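Methyltransferase small domain-containing protein (Thermoplasma acidophilum, PDB 1NE2) is of unknown function but has the fold of class I methyltransferases and so probably transfers a methyl group from S-adenosylmethionine to a substrate not yet identified. Local coordinates at residues Leu10-Leu14 with Gly68-Leu72; Val77-Ile82 with Val97-Asp103; Met116-Ser122 with Ser144-Ala150. One frame throughout, in Å; residues are numbered along the deposited sequence.

Contact 1: residues Leu10-Leu14 with Gly68-Leu72; sequences LEIRL and GSYLL
L71 pushes its isobutyl group from the last turn of helix 64-71 toward helix 6-14, where L10, R13 and L14 receive it. Its CB lies 3.9 Å from CD1 of L10, the two leucine side chains passing at a slant. With chi1 at -66°, CG stands anti to the carbonyl carbon, and the fork beyond it divides its contacts. CD1 of L71 touches both CB of R13, at 3.9 Å, and CD2 of L14, at 4.0 Å. CD2 of L71 instead reaches the guanidinium of R13, lying over one face toward its rim, 3.7 Å from NH2. The arginine chain is folded at chi2 and chi3, which brings its flat end back over the leucine. L10, whose chi1 of 174° extends CG away from its own backbone N, sends its other branch to L72: CD2 of L10 meets CD1 of L72 at 3.8 Å, with the side chains crossing at about a right angle. At the L14 end, G68 has no side chain, and CD2 of L14 comes within 3.8 Å of its CA. No hydrogen bond joins the segments; the contact is a leucine cluster, buried around L10, L14 and G68, with R13 at its exposed margin. I42 of helix 34-46 touches both L10 and L72 and so completes a junction of three helices. Helix 64-71 follows strand 54-58 and a glycine-rich turn, as does the first helix of the Rossmann-like core in class I methyltransferases, and here the N-terminal helix packs against it.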
ATOM      1  N   LEU B  10       0.140  12.371  19.046  1.00 16.43           N
ATOM      2  CA  LEU B  10       0.924  11.636  18.060  1.00 17.79           C
ATOM      3  C   LEU B  10       2.401  11.799  18.393  1.00 17.36           C
ATOM      4  O   LEU B  10       3.166  10.835  18.385  1.00 17.17           O
ATOM      5  CB  LEU B  10       0.669  12.177  16.645  1.00 15.98           C
ATOM      6  CG  LEU B  10       1.536  11.585  15.526  1.00 17.36           C
ATOM      7  CD1 LEU B  10       1.275  10.089  15.382  1.00 18.42           C
ATOM      8  CD2 LEU B  10       1.232  12.302  14.214  1.00 15.20           C
ATOM      9  N   GLU B  11       2.791  13.033  18.692  1.00 17.07           N
ATOM     10  CA  GLU B  11       4.176  13.329  19.019  1.00 18.08           C
ATOM     11  C   GLU B  11       4.735  12.428  20.115  1.00 18.53           C
ATOM     12  O   GLU B  11       5.851  11.924  19.990  1.00 16.73           O
ATOM     13  CB  GLU B  11       4.326  14.799  19.429  1.00 17.85           C
ATOM     14  CG  GLU B  11       5.773  15.274  19.400  1.00 20.28           C
ATOM     15  CD  GLU B  11       5.949  16.698  19.908  1.00 23.13           C
ATOM     16  OE1 GLU B  11       5.083  17.550  19.624  1.00 22.57           O
ATOM     17  OE2 GLU B  11       6.967  16.962  20.583  1.00 21.22           O
ATOM     18  N   ILE B  12       3.969  12.203  21.183  1.00 17.05           N
ATOM     19  CA  ILE B  12       4.471  11.361  22.260  1.00 20.91           C
ATOM     20  C   ILE B  12       4.626   9.910  21.832  1.00 22.24           C
ATOM     21  O   ILE B  12       5.461   9.190  22.373  1.00 22.00           O
ATOM     22  CB  ILE B  12       3.589  11.450  23.535  1.00 24.25           C
ATOM     23  CG1 ILE B  12       2.138  11.116  23.210  1.00 26.66           C
ATOM     24  CG2 ILE B  12       3.702  12.840  24.137  1.00 23.85           C
ATOM     25  CD1 ILE B  12       1.232  11.135  24.421  1.00 31.31           C
ATOM     26  N   ARG B  13       3.834   9.471  20.855  1.00 20.14           N
ATOM     27  CA  ARG B  13       3.973   8.104  20.377  1.00 20.15           C
ATOM     28  C   ARG B  13       5.224   8.018  19.503  1.00 19.07           C
ATOM     29  O   ARG B  13       5.928   7.009  19.505  1.00 22.79           O
ATOM     30  CB  ARG B  13       2.725   7.670  19.592  1.00 19.69           C
ATOM     31  CG  ARG B  13       1.481   7.489  20.465  1.00 23.40           C
ATOM     32  CD  ARG B  13       1.672   6.356  21.477  1.00 30.54           C
ATOM     33  NE  ARG B  13       1.712   5.038  20.845  1.00 34.81           N
ATOM     34  CZ  ARG B  13       0.635   4.324  20.523  1.00 32.96           C
ATOM     35  NH1 ARG B  13      -0.580   4.791  20.774  1.00 34.54           N
ATOM     36  NH2 ARG B  13       0.775   3.139  19.945  1.00 36.73           N
ATOM     37  N   LEU B  14       5.514   9.083  18.762  1.00 17.47           N
ATOM     38  CA  LEU B  14       6.702   9.100  17.920  1.00 16.99           C
ATOM     39  C   LEU B  14       7.975   9.177  18.768  1.00 18.76           C
ATOM     40  O   LEU B  14       9.016   8.642  18.386  1.00 21.66           O
ATOM     41  CB  LEU B  14       6.660  10.286  16.948  1.00 18.51           C
ATOM     42  CG  LEU B  14       5.559  10.271  15.882  1.00 17.47           C
ATOM     43  CD1 LEU B  14       5.676  11.510  14.982  1.00 17.76           C
ATOM     44  CD2 LEU B  14       5.684   8.998  15.055  1.00 18.09           C
ATOM     45  N   GLY B  68       4.376   7.096  11.899  1.00 14.41           N
ATOM     46  CA  GLY B  68       3.392   8.120  12.204  1.00 14.06           C
ATOM     47  C   GLY B  68       2.129   7.980  11.372  1.00 15.56           C
ATOM     48  O   GLY B  68       1.011   8.186  11.867  1.00 14.01           O
ATOM     49  N   SER B  69       2.299   7.648  10.095  1.00 16.56           N
ATOM     50  CA  SER B  69       1.155   7.474   9.208  1.00 14.57           C
ATOM     51  C   SER B  69       0.329   6.301   9.699  1.00 15.81           C
ATOM     52  O   SER B  69      -0.894   6.348   9.680  1.00 15.81           O
ATOM     53  CB  SER B  69       1.615   7.212   7.772  1.00 14.81           C
ATOM     54  OG  SER B  69       2.296   8.337   7.249  1.00 13.19           O
ATOM     55  N   TYR B  70       1.012   5.249  10.138  1.00 14.02           N
ATOM     56  CA  TYR B  70       0.345   4.055  10.650  1.00 14.98           C
ATOM     57  C   TYR B  70      -0.411   4.411  11.929  1.00 13.25           C
ATOM     58  O   TYR B  70      -1.562   4.004  12.124  1.00 16.65           O
ATOM     59  CB  TYR B  70       1.389   2.977  10.940  1.00 16.50           C
ATOM     60  CG  TYR B  70       0.819   1.679  11.457  1.00 23.55           C
ATOM     61  CD1 TYR B  70       0.128   0.810  10.613  1.00 28.60           C
ATOM     62  CD2 TYR B  70       0.993   1.309  12.790  1.00 29.53           C
ATOM     63  CE1 TYR B  70      -0.375  -0.409  11.090  1.00 32.56           C
ATOM     64  CE2 TYR B  70       0.497   0.103  13.272  1.00 32.93           C
ATOM     65  CZ  TYR B  70      -0.180  -0.750  12.421  1.00 32.87           C
ATOM     66  OH  TYR B  70      -0.644  -1.955  12.904  1.00 38.01           O
ATOM     67  N   LEU B  71       0.239   5.171  12.801  1.00 14.88           N
ATOM     68  CA  LEU B  71      -0.384   5.585  14.055  1.00 15.14           C
ATOM     69  C   LEU B  71      -1.600   6.481  13.821  1.00 17.35           C
ATOM     70  O   LEU B  71      -2.509   6.523  14.653  1.00 17.01           O
ATOM     71  CB  LEU B  71       0.638   6.302  14.940  1.00 16.51           C
ATOM     72  CG  LEU B  71       1.771   5.387  15.415  1.00 22.24           C
ATOM     73  CD1 LEU B  71       2.931   6.214  15.953  1.00 24.43           C
ATOM     74  CD2 LEU B  71       1.234   4.442  16.476  1.00 25.04           C
ATOM     75  N   LEU B  72      -1.621   7.189  12.695  1.00 14.19           N
ATOM     76  CA  LEU B  72      -2.749   8.066  12.374  1.00 14.50           C
ATOM     77  C   LEU B  72      -3.910   7.338  11.691  1.00 16.84           C
ATOM     78  O   LEU B  72      -4.885   7.960  11.261  1.00 16.81           O
ATOM     79  CB  LEU B  72      -2.277   9.245  11.509  1.00 14.76           C
ATOM     80  CG  LEU B  72      -1.540  10.339  12.288  1.00 15.84           C
ATOM     81  CD1 LEU B  72      -0.973  11.365  11.326  1.00 16.34           C
ATOM     82  CD2 LEU B  72      -2.511  11.008  13.260  1.00 18.04           C
TER

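Contact 2: residues Val77-Ile82 with Val97-Asp103; sequences VTAFDI and VNFMVAD
V77-D81 and N98-V101 run parallel, their axes 4.7 Å apart at the closest and 20° from alignment, with V77, A79 and D81 bonding alternately to N98, M100 and A102. N98 N donates to V77 O and A79 N to N98 O, both at 2.9 Å; further on, D81 N to M100 O is weak, before A102 N closes on D81 O. T78 and N98 point the same way side by side, and ND2 of N98 donates to OG1 of T78 at 3.1 Å, the oxygen lying close to the amide plane. The second subunit shares this pair: E75 O there accepts from N98 ND2, and its S76 OG bonds T78 OG1. On the same face the selenomethionine M100, bent at chi3 (75°), turns CE onto CG2 of T78, a tight 3.5 Å, while its CG lies 3.7 Å from CB of F80. The strands belong to a right-handed beta-alpha-beta crossover through helix 84-93, part of the Rossmann-like methyltransferase core, in which 98-101 is an outermost strand of the chain's sheet. The face carrying A79 and F99 turns to the helices. CB of A79 sits obliquely to the F99 ring, 3.6 Å from CD1, and CG1 of V97 lies over the ring's centre. D81 ends its strand with OD1 bonded to G61 N of the glycine-rich turn and OD2 to D83 N, consistent with the acidic position beside the cofactor pocket in related methyltransferases.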
ATOM      1  N   VAL B  77       0.426   1.008   5.021  1.00 15.58           N
ATOM      2  CA  VAL B  77       1.609   1.847   4.935  1.00 14.39           C
ATOM      3  C   VAL B  77       2.778   1.023   4.419  1.00 15.47           C
ATOM      4  O   VAL B  77       3.065  -0.064   4.921  1.00 16.21           O
ATOM      5  CB  VAL B  77       2.006   2.445   6.308  1.00 14.14           C
ATOM      6  CG1 VAL B  77       3.197   3.380   6.129  1.00 13.36           C
ATOM      7  CG2 VAL B  77       0.828   3.208   6.924  1.00 14.23           C
ATOM      8  N   THR B  78       3.440   1.545   3.398  1.00 14.81           N
ATOM      9  CA  THR B  78       4.594   0.878   2.819  1.00 14.53           C
ATOM     10  C   THR B  78       5.711   1.911   2.916  1.00 14.31           C
ATOM     11  O   THR B  78       5.467   3.107   2.788  1.00 14.75           O
ATOM     12  CB  THR B  78       4.298   0.474   1.360  1.00 16.87           C
ATOM     13  OG1 THR B  78       3.329  -0.589   1.362  1.00 16.20           O
ATOM     14  CG2 THR B  78       5.561   0.020   0.645  1.00 14.97           C
ATOM     15  N   ALA B  79       6.929   1.467   3.187  1.00 14.03           N
ATOM     16  CA  ALA B  79       8.033   2.409   3.328  1.00 13.02           C
ATOM     17  C   ALA B  79       9.319   1.746   2.876  1.00 16.11           C
ATOM     18  O   ALA B  79       9.526   0.568   3.131  1.00 19.14           O
ATOM     19  CB  ALA B  79       8.154   2.855   4.787  1.00 15.72           C
ATOM     20  N   PHE B  80      10.186   2.507   2.218  1.00 16.17           N
ATOM     21  CA  PHE B  80      11.432   1.944   1.722  1.00 16.41           C
ATOM     22  C   PHE B  80      12.626   2.864   1.912  1.00 18.50           C
ATOM     23  O   PHE B  80      12.488   4.080   2.049  1.00 17.66           O
ATOM     24  CB  PHE B  80      11.280   1.601   0.238  1.00 16.90           C
ATOM     25  CG  PHE B  80      11.154   2.806  -0.659  1.00 15.56           C
ATOM     26  CD1 PHE B  80      12.285   3.401  -1.215  1.00 17.44           C
ATOM     27  CD2 PHE B  80       9.900   3.334  -0.962  1.00 16.91           C
ATOM     28  CE1 PHE B  80      12.167   4.505  -2.065  1.00 19.06           C
ATOM     29  CE2 PHE B  80       9.767   4.433  -1.808  1.00 16.17           C
ATOM     30  CZ  PHE B  80      10.904   5.020  -2.361  1.00 16.82           C
ATOM     31  N   ASP B  81      13.808   2.258   1.922  1.00 19.43           N
ATOM     32  CA  ASP B  81      15.057   2.988   2.073  1.00 19.76           C
ATOM     33  C   ASP B  81      16.115   2.118   1.419  1.00 21.18           C
ATOM     34  O   ASP B  81      15.978   0.898   1.367  1.00 19.21           O
ATOM     35  CB  ASP B  81      15.416   3.184   3.549  1.00 18.92           C
ATOM     36  CG  ASP B  81      16.423   4.303   3.754  1.00 24.90           C
ATOM     37  OD1 ASP B  81      15.990   5.447   3.994  1.00 23.19           O
ATOM     38  OD2 ASP B  81      17.647   4.049   3.655  1.00 26.60           O
ATOM     39  N   ILE B  82      17.170   2.745   0.923  1.00 22.75           N
ATOM     40  CA  ILE B  82      18.237   2.000   0.278  1.00 28.78           C
ATOM     41  C   ILE B  82      19.132   1.332   1.319  1.00 28.93           C
ATOM     42  O   ILE B  82      19.794   0.335   1.029  1.00 28.53           O
ATOM     43  CB  ILE B  82      19.095   2.933  -0.600  1.00 29.12           C
ATOM     44  CG1 ILE B  82      20.135   2.116  -1.375  1.00 33.45           C
ATOM     45  CG2 ILE B  82      19.764   3.987   0.268  1.00 29.65           C
ATOM     46  CD1 ILE B  82      19.530   1.110  -2.332  1.00 34.40           C
ATOM     47  N   VAL B  97       3.956  -1.701   9.755  1.00 20.26           N
ATOM     48  CA  VAL B  97       4.285  -1.083   8.478  1.00 18.48           C
ATOM     49  C   VAL B  97       5.047  -2.034   7.564  1.00 19.30           C
ATOM     50  O   VAL B  97       5.883  -2.821   8.020  1.00 19.71           O
ATOM     51  CB  VAL B  97       5.145   0.176   8.681  1.00 18.23           C
ATOM     52  CG1 VAL B  97       5.720   0.642   7.350  1.00 19.49           C
ATOM     53  CG2 VAL B  97       4.307   1.281   9.322  1.00 21.32           C
ATOM     54  N   ASN B  98       4.749  -1.953   6.272  1.00 16.04           N
ATOM     55  CA  ASN B  98       5.407  -2.776   5.271  1.00 17.51           C
ATOM     56  C   ASN B  98       6.732  -2.116   4.874  1.00 17.91           C
ATOM     57  O   ASN B  98       6.792  -1.346   3.913  1.00 17.27           O
ATOM     58  CB  ASN B  98       4.480  -2.933   4.053  1.00 15.98           C
ATOM     59  CG  ASN B  98       5.137  -3.670   2.900  1.00 17.96           C
ATOM     60  OD1 ASN B  98       5.949  -4.582   3.103  1.00 14.82           O
ATOM     61  ND2 ASN B  98       4.778  -3.287   1.677  1.00 18.56           N
ATOM     62  N   PHE B  99       7.789  -2.408   5.633  1.00 17.33           N
ATOM     63  CA  PHE B  99       9.119  -1.860   5.363  1.00 18.05           C
ATOM     64  C   PHE B  99       9.900  -2.745   4.399  1.00 19.87           C
ATOM     65  O   PHE B  99       9.798  -3.968   4.443  1.00 19.49           O
ATOM     66  CB  PHE B  99       9.923  -1.729   6.658  1.00 18.81           C
ATOM     67  CG  PHE B  99       9.514  -0.570   7.517  1.00 18.38           C
ATOM     68  CD1 PHE B  99       9.793   0.738   7.126  1.00 16.79           C
ATOM     69  CD2 PHE B  99       8.869  -0.786   8.730  1.00 18.30           C
ATOM     70  CE1 PHE B  99       9.440   1.811   7.937  1.00 19.79           C
ATOM     71  CE2 PHE B  99       8.512   0.282   9.545  1.00 19.92           C
ATOM     72  CZ  PHE B  99       8.798   1.582   9.150  1.00 18.87           C
HETATM   73  N   MSE B 100      10.691  -2.120   3.536  1.00 19.73           N
HETATM   74  CA  MSE B 100      11.487  -2.859   2.570  1.00 21.32           C
HETATM   75  C   MSE B 100      12.732  -2.088   2.172  1.00 22.07           C
HETATM   76  O   MSE B 100      12.755  -0.857   2.202  1.00 20.29           O
HETATM   77  CB  MSE B 100      10.653  -3.136   1.319  1.00 27.31           C
HETATM   78  CG  MSE B 100      10.067  -1.867   0.715  1.00 33.45           C
HETATM   79 SE   MSE B 100       8.943  -2.202  -0.803  0.65 49.25          SE
HETATM   80  CE  MSE B 100       7.409  -2.890   0.133  1.00 46.02           C
ATOM     81  N   VAL B 101      13.778  -2.825   1.814  1.00 21.94           N
ATOM     82  CA  VAL B 101      15.011  -2.210   1.355  1.00 22.32           C
ATOM     83  C   VAL B 101      14.820  -2.121  -0.154  1.00 22.56           C
ATOM     84  O   VAL B 101      14.469  -3.111  -0.796  1.00 24.91           O
ATOM     85  CB  VAL B 101      16.244  -3.095   1.658  1.00 24.30           C
ATOM     86  CG1 VAL B 101      17.502  -2.438   1.109  1.00 22.90           C
ATOM     87  CG2 VAL B 101      16.375  -3.311   3.159  1.00 21.14           C
ATOM     88  N   ALA B 102      15.016  -0.938  -0.722  1.00 21.57           N
ATOM     89  CA  ALA B 102      14.848  -0.788  -2.160  1.00 23.12           C
ATOM     90  C   ALA B 102      15.322   0.554  -2.674  1.00 23.95           C
ATOM     91  O   ALA B 102      15.358   1.541  -1.940  1.00 21.52           O
ATOM     92  CB  ALA B 102      13.378  -0.980  -2.539  1.00 24.00           C
ATOM     93  N   ASP B 103      15.707   0.573  -3.946  1.00 21.80           N
ATOM     94  CA  ASP B 103      16.117   1.806  -4.591  1.00 24.63           C
ATOM     95  C   ASP B 103      14.791   2.349  -5.121  1.00 22.74           C
ATOM     96  O   ASP B 103      13.872   1.573  -5.398  1.00 24.31           O
ATOM     97  CB  ASP B 103      17.062   1.526  -5.758  1.00 29.18           C
ATOM     98  CG  ASP B 103      17.439   2.785  -6.510  1.00 36.07           C
ATOM     99  OD1 ASP B 103      18.134   3.641  -5.924  1.00 42.63           O
ATOM    100  OD2 ASP B 103      17.030   2.923  -7.681  1.00 39.06           O
TER

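Contact 3: residues Met116-Ser122 with Ser144-Ala150; sequences MNPPFGS and SIGNAKA
P118 presents the CG-CD edge of its ring to the hydroxyl of S144, whose OG lies 3.0 Å from both P118 CG and P118 CD, a close approach. A chi1 of 176° sets OG of S144 anti to its backbone N, pointing at the proline, while its CB touches CG of the selenomethionine M116 at 3.7 Å on the same face of the sheet. Along the backbone M116 and S144 pair as parallel strand residues, and I145 N donates to M116 O at 3.1 Å. N117-F120 spell NPPF, which matches the (N/D)PP(Y/F) motif after the fourth strand of many class I amino-methyltransferases, where it borders the active site; a similar role is probable here. Past P118 and G146 a water joins the chains, donating to P118 O at 2.6 Å and accepting from N147 N, with a weak bond to P119 O. The F120 ring, poorly ordered, turns its edge to A150, whose CB lies near the ring plane, 3.6 Å from CE1. At the exposed end the K149 chain, bent at chi3 (-56°), curls round OG of S122, CD being 3.5 Å from it, though that end of the loop is also poorly ordered.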
HETATM    1  N   MSE B 116       7.774  12.045   1.352  1.00 18.65           N
HETATM    2  CA  MSE B 116       9.225  12.008   1.270  1.00 18.95           C
HETATM    3  C   MSE B 116       9.846  13.155   2.061  1.00 21.98           C
HETATM    4  O   MSE B 116       9.201  14.171   2.324  1.00 18.27           O
HETATM    5  CB  MSE B 116       9.673  12.072  -0.192  1.00 19.15           C
HETATM    6  CG  MSE B 116       9.344  13.383  -0.883  1.00 23.82           C
HETATM    7 SE   MSE B 116       9.745  13.315  -2.776  0.75 36.36          SE
HETATM    8  CE  MSE B 116      11.665  13.460  -2.724  1.00 38.52           C
ATOM      9  N   ASN B 117      11.108  12.978   2.443  1.00 21.54           N
ATOM     10  CA  ASN B 117      11.842  13.981   3.204  1.00 27.04           C
ATOM     11  C   ASN B 117      13.220  14.131   2.553  1.00 33.48           C
ATOM     12  O   ASN B 117      14.215  13.597   3.049  1.00 35.88           O
ATOM     13  CB  ASN B 117      11.969  13.535   4.664  1.00 31.52           C
ATOM     14  CG  ASN B 117      12.819  14.477   5.494  1.00 37.98           C
ATOM     15  OD1 ASN B 117      12.637  15.694   5.460  1.00 42.60           O
ATOM     16  ND2 ASN B 117      13.751  13.914   6.255  1.00 41.33           N
ATOM     17  N   PRO B 118      13.277  14.857   1.419  1.00 39.03           N
ATOM     18  CA  PRO B 118      14.435  15.172   0.569  1.00 46.03           C
ATOM     19  C   PRO B 118      15.613  15.858   1.250  1.00 51.61           C
ATOM     20  O   PRO B 118      15.474  16.947   1.807  1.00 52.71           O
ATOM     21  CB  PRO B 118      13.835  16.065  -0.517  1.00 45.89           C
ATOM     22  CG  PRO B 118      12.428  15.623  -0.587  1.00 44.90           C
ATOM     23  CD  PRO B 118      12.062  15.468   0.858  1.00 41.82           C
ATOM     24  N   PRO B 119      16.795  15.226   1.208  1.00 56.92           N
ATOM     25  CA  PRO B 119      17.993  15.804   1.827  1.00 60.54           C
ATOM     26  C   PRO B 119      18.661  16.837   0.915  1.00 64.14           C
ATOM     27  O   PRO B 119      19.281  17.788   1.391  1.00 65.64           O
ATOM     28  CB  PRO B 119      18.890  14.585   2.054  1.00 60.07           C
ATOM     29  CG  PRO B 119      17.924  13.428   2.090  1.00 59.36           C
ATOM     30  CD  PRO B 119      16.983  13.786   0.980  1.00 57.50           C
ATOM     31  N   PHE B 120      18.524  16.642  -0.395  1.00 66.67           N
ATOM     32  CA  PHE B 120      19.131  17.534  -1.383  1.00 70.42           C
ATOM     33  C   PHE B 120      18.699  18.992  -1.257  1.00 71.85           C
ATOM     34  O   PHE B 120      17.622  19.293  -0.741  1.00 71.42           O
ATOM     35  CB  PHE B 120      18.844  17.023  -2.802  1.00 71.81           C
ATOM     36  CG  PHE B 120      17.390  17.069  -3.191  1.00 73.23           C
ATOM     37  CD1 PHE B 120      16.788  18.269  -3.556  1.00 73.58           C
ATOM     38  CD2 PHE B 120      16.624  15.906  -3.203  1.00 73.99           C
ATOM     39  CE1 PHE B 120      15.447  18.311  -3.928  1.00 74.70           C
ATOM     40  CE2 PHE B 120      15.282  15.938  -3.574  1.00 74.35           C
ATOM     41  CZ  PHE B 120      14.693  17.142  -3.937  1.00 74.72           C
ATOM     42  N   GLY B 121      19.553  19.892  -1.738  1.00 72.89           N
ATOM     43  CA  GLY B 121      19.254  21.311  -1.670  1.00 74.61           C
ATOM     44  C   GLY B 121      19.456  22.045  -2.983  1.00 75.65           C
ATOM     45  O   GLY B 121      18.654  21.913  -3.908  1.00 75.47           O
ATOM     46  N   SER B 122      20.535  22.819  -3.063  1.00 77.07           N
ATOM     47  CA  SER B 122      20.848  23.595  -4.260  1.00 77.78           C
ATOM     48  C   SER B 122      21.251  22.728  -5.450  1.00 78.49           C
ATOM     49  O   SER B 122      20.787  22.946  -6.571  1.00 78.32           O
ATOM     50  CB  SER B 122      21.969  24.593  -3.956  1.00 77.93           C
ATOM     51  OG  SER B 122      21.602  25.466  -2.901  1.00 77.76           O
ATOM     52  N   SER B 144       6.212  16.545   0.496  1.00 14.63           N
ATOM     53  CA  SER B 144       7.658  16.573   0.709  1.00 14.34           C
ATOM     54  C   SER B 144       8.015  17.620   1.746  1.00 15.39           C
ATOM     55  O   SER B 144       7.415  18.697   1.788  1.00 15.92           O
ATOM     56  CB  SER B 144       8.388  16.915  -0.598  1.00 15.94           C
ATOM     57  OG  SER B 144       9.794  17.028  -0.391  1.00 17.55           O
ATOM     58  N   ILE B 145       8.986  17.298   2.591  1.00 15.38           N
ATOM     59  CA  ILE B 145       9.454  18.243   3.588  1.00 16.11           C
ATOM     60  C   ILE B 145      10.968  18.168   3.495  1.00 17.21           C
ATOM     61  O   ILE B 145      11.549  17.084   3.525  1.00 18.22           O
ATOM     62  CB  ILE B 145       8.961  17.906   5.030  1.00 16.32           C
ATOM     63  CG1 ILE B 145       9.461  18.986   5.998  1.00 16.34           C
ATOM     64  CG2 ILE B 145       9.454  16.529   5.467  1.00 19.15           C
ATOM     65  CD1 ILE B 145       8.784  18.984   7.356  1.00 16.44           C
ATOM     66  N   GLY B 146      11.601  19.322   3.337  1.00 18.79           N
ATOM     67  CA  GLY B 146      13.046  19.340   3.222  1.00 21.35           C
ATOM     68  C   GLY B 146      13.639  20.732   3.179  1.00 22.06           C
ATOM     69  O   GLY B 146      12.964  21.719   3.458  1.00 18.86           O
ATOM     70  N   ASN B 147      14.919  20.792   2.825  1.00 24.07           N
ATOM     71  CA  ASN B 147      15.669  22.040   2.727  1.00 25.31           C
ATOM     72  C   ASN B 147      14.974  23.031   1.798  1.00 24.14           C
ATOM     73  O   ASN B 147      14.544  22.675   0.698  1.00 23.10           O
ATOM     74  CB  ASN B 147      17.080  21.727   2.216  1.00 28.05           C
ATOM     75  CG  ASN B 147      17.987  22.938   2.194  1.00 32.47           C
ATOM     76  OD1 ASN B 147      19.148  22.837   1.799  1.00 42.60           O
ATOM     77  ND2 ASN B 147      17.472  24.086   2.614  1.00 33.79           N
ATOM     78  N   ALA B 148      14.871  24.278   2.245  1.00 25.22           N
ATOM     79  CA  ALA B 148      14.222  25.323   1.461  1.00 26.75           C
ATOM     80  C   ALA B 148      15.060  25.760   0.263  1.00 28.38           C
ATOM     81  O   ALA B 148      14.583  26.506  -0.594  1.00 28.96           O
ATOM     82  CB  ALA B 148      13.920  26.521   2.345  1.00 28.32           C
ATOM     83  N   LYS B 149      16.306  25.302   0.198  1.00 32.09           N
ATOM     84  CA  LYS B 149      17.172  25.668  -0.919  1.00 36.21           C
ATOM     85  C   LYS B 149      16.713  25.022  -2.223  1.00 37.19           C
ATOM     86  O   LYS B 149      17.064  25.483  -3.308  1.00 36.51           O
ATOM     87  CB  LYS B 149      18.623  25.268  -0.637  1.00 38.32           C
ATOM     88  CG  LYS B 149      19.283  26.045   0.491  1.00 45.98           C
ATOM     89  CD  LYS B 149      20.801  25.894   0.454  1.00 51.74           C
ATOM     90  CE  LYS B 149      21.226  24.434   0.506  1.00 54.75           C
ATOM     91  NZ  LYS B 149      22.703  24.272   0.397  1.00 58.53           N
ATOM     92  N   ALA B 150      15.933  23.950  -2.120  1.00 38.15           N
ATOM     93  CA  ALA B 150      15.432  23.261  -3.307  1.00 38.45           C
ATOM     94  C   ALA B 150      14.031  23.759  -3.658  1.00 38.23           C
ATOM     95  O   ALA B 150      13.393  23.258  -4.585  1.00 36.09           O
ATOM     96  CB  ALA B 150      15.406  21.758  -3.062  1.00 38.09           C
TER
HETATM   97  O   HOH W   1      16.831  18.332   3.579  1.00 49.16           O

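The contacts follow in series along the chain. Contact 1 lies 18 Å from contact 2 and 22 Å from contact 3, centre to centre; contacts 2 and 3 are 20 Å apart. Helix 64-71 leads straight into strand 76-81, and contacts 1 and 2 touch where Y70 packs on V97 and S69 and Y70 on V77; the C67-C94 disulfide ties this helix to the chain just past helix 84-93. Contacts 2 and 3 both reach one sheet, with strand 54-58 between their strands, while contacts 1 and 3 lie on opposite sides of the chain's centre. D81 and the NPPF loop lie at the C-terminal ends of strands on either side of strand 54-58, consistent with the cofactor and substrate regions of related methyltransferases.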